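Local coordinates for protein quinoline 2-oxidoreductase small subunit (Pseudomonas putida, PDB 1T3Q) that carries two [2Fe-2S] clusters as the small subunit of a molybdenum hydroxylase that oxidises quinoline, probably passing electrons between the molybdenum centre and FAD, at residues P128-V133 and T149-I154. Numbering follows the deposited sequence.
Sequences PSRDEV and TIIDAI
R130 and I151 bring the backbones closest, their CA atoms 6.3 Å apart, where the first turn of helix 130-136 packs beside helix 148-154. Both helices belong to the helical [2Fe-2S] binding domain, and the side chain of I154 is about 12 Å from a [2Fe-2S] cluster. V133 CG1 touches both isoleucines: it stands anti to the backbone N (chi1 178°), 3.6 Å from I154 CD1 and 3.7 Å from I151 CD1. V133 CG2 faces I154 CG2. The P128 ring adds a looser apolar touch to I154 and rests on I121 and L122 of helix 111-124, whose A118 meets I154. S129 N-caps helix 130-136 in a capping box with E132: S129 OG accepts from E132 N, and E132 OE2 receives S129 N at 2.8 Å. On the more solvent-accessible side, the R130 chain bends at chi3 (68°), which turns NE. I151 CG2 lies 3.6 Å from R130 CZ, over the centre of one guanidinium face. D152 OD2 sits at the edge of this group, in a salt bridge. NH2 also pairs with D721 of the large subunit, so R130 ties this helix pair to another chain. An alanine here would probably leave both aspartates without this cationic partner and strip the guanidinium from over I151 CG2. The carboxylate and guanidinium planes are 48° apart, and one oxygen takes both bonds: D152 OD2 lies 2.7 Å from R130 NH1 and, more weakly bound, 3.0 Å from R130 NH2.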
loop_
_atom_site.group_PDB
_atom_site.type_symbol
_atom_site.label_atom_id
_atom_site.label_comp_id
_atom_site.label_asym_id
_atom_site.label_seq_id
_atom_site.Cartn_x
_atom_site.Cartn_y
_atom_site.Cartn_z
ATOM N N PRO A 128 -21.333 33.902 16.237
ATOM C CA PRO A 128 -21.842 33.478 17.542
ATOM C C PRO A 128 -20.857 33.876 18.632
ATOM O O PRO A 128 -19.675 34.057 18.362
ATOM C CB PRO A 128 -21.958 31.965 17.386
ATOM C CG PRO A 128 -20.808 31.646 16.481
ATOM C CD PRO A 128 -20.897 32.743 15.437
ATOM N N SER A 129 -21.345 34.032 19.856
ATOM C CA SER A 129 -20.479 34.386 20.973
ATOM C C SER A 129 -19.715 33.126 21.371
ATOM O O SER A 129 -20.115 32.018 21.016
ATOM C CB SER A 129 -21.313 34.870 22.157
ATOM O OG SER A 129 -22.050 33.798 22.728
ATOM N N ARG A 130 -18.619 33.283 22.103
ATOM C CA ARG A 130 -17.860 32.114 22.526
ATOM C C ARG A 130 -18.760 31.193 23.350
ATOM O O ARG A 130 -18.707 29.974 23.202
ATOM C CB ARG A 130 -16.633 32.535 23.347
ATOM C CG ARG A 130 -15.575 33.272 22.537
ATOM C CD ARG A 130 -14.355 33.615 23.387
ATOM N NE ARG A 130 -13.605 32.421 23.775
ATOM C CZ ARG A 130 -12.713 31.811 23.003
ATOM N NH1 ARG A 130 -12.446 32.285 21.793
ATOM N NH2 ARG A 130 -12.091 30.722 23.438
ATOM N N ASP A 131 -19.593 31.778 24.210
ATOM C CA ASP A 131 -20.501 30.991 25.045
ATOM C C ASP A 131 -21.501 30.206 24.213
ATOM O O ASP A 131 -21.806 29.057 24.524
ATOM C CB ASP A 131 -21.255 31.894 26.024
ATOM C CG ASP A 131 -20.453 32.190 27.273
ATOM O OD1 ASP A 131 -20.854 33.086 28.044
ATOM O OD2 ASP A 131 -19.427 31.514 27.492
ATOM N N GLU A 132 -22.015 30.834 23.160
ATOM C CA GLU A 132 -22.974 30.181 22.283
ATOM C C GLU A 132 -22.305 29.003 21.576
ATOM O O GLU A 132 -22.902 27.932 21.431
ATOM C CB GLU A 132 -23.521 31.192 21.262
ATOM C CG GLU A 132 -24.430 32.246 21.904
ATOM C CD GLU A 132 -24.745 33.441 21.004
ATOM O OE1 GLU A 132 -25.614 34.250 21.397
ATOM O OE2 GLU A 132 -24.132 33.584 19.923
ATOM N N VAL A 133 -21.064 29.199 21.144
ATOM C CA VAL A 133 -20.343 28.132 20.466
ATOM C C VAL A 133 -20.086 26.973 21.432
ATOM O O VAL A 133 -20.331 25.817 21.094
ATOM C CB VAL A 133 -19.004 28.630 19.880
ATOM C CG1 VAL A 133 -18.259 27.471 19.221
ATOM C CG2 VAL A 133 -19.266 29.724 18.840
ATOM N N THR A 149 -9.116 26.236 21.361
ATOM C CA THR A 149 -8.764 26.633 20.008
ATOM C C THR A 149 -9.849 26.353 18.969
ATOM O O THR A 149 -9.853 26.961 17.901
ATOM C CB THR A 149 -7.428 25.991 19.568
ATOM O OG1 THR A 149 -7.460 24.580 19.816
ATOM C CG2 THR A 149 -6.268 26.615 20.344
ATOM N N ILE A 150 -10.755 25.426 19.269
ATOM C CA ILE A 150 -11.854 25.138 18.353
ATOM C C ILE A 150 -12.826 26.318 18.465
ATOM O O ILE A 150 -13.397 26.770 17.462
ATOM C CB ILE A 150 -12.581 23.821 18.730
ATOM C CG1 ILE A 150 -11.666 22.628 18.446
ATOM C CG2 ILE A 150 -13.875 23.687 17.937
ATOM C CD1 ILE A 150 -12.211 21.294 18.940
ATOM N N ILE A 151 -12.999 26.821 19.687
ATOM C CA ILE A 151 -13.884 27.964 19.916
ATOM C C ILE A 151 -13.255 29.159 19.193
ATOM O O ILE A 151 -13.951 29.944 18.542
ATOM C CB ILE A 151 -14.020 28.295 21.424
ATOM C CG1 ILE A 151 -14.466 27.053 22.204
ATOM C CG2 ILE A 151 -15.030 29.425 21.632
ATOM C CD1 ILE A 151 -15.788 26.459 21.754
ATOM N N ASP A 152 -11.936 29.283 19.303
ATOM C CA ASP A 152 -11.207 30.367 18.645
ATOM C C ASP A 152 -11.421 30.312 17.133
ATOM O O ASP A 152 -11.686 31.329 16.495
ATOM C CB ASP A 152 -9.700 30.253 18.901
ATOM C CG ASP A 152 -9.320 30.470 20.354
ATOM O OD1 ASP A 152 -8.157 30.164 20.693
ATOM O OD2 ASP A 152 -10.156 30.950 21.148
ATOM N N ALA A 153 -11.284 29.117 16.565
ATOM C CA ALA A 153 -11.429 28.927 15.129
ATOM C C ALA A 153 -12.813 29.303 14.608
ATOM O O ALA A 153 -12.928 29.990 13.592
ATOM C CB ALA A 153 -11.107 27.476 14.751
ATOM N N ILE A 154 -13.854 28.862 15.306
ATOM C CA ILE A 154 -15.227 29.137 14.891
ATOM C C ILE A 154 -15.633 30.610 14.994
ATOM O O ILE A 154 -16.458 31.083 14.211
ATOM C CB ILE A 154 -16.220 28.278 15.707
ATOM C CG1 ILE A 154 -15.943 26.796 15.441
ATOM C CG2 ILE A 154 -17.666 28.635 15.337
ATOM C CD1 ILE A 154 -16.667 25.849 16.376
#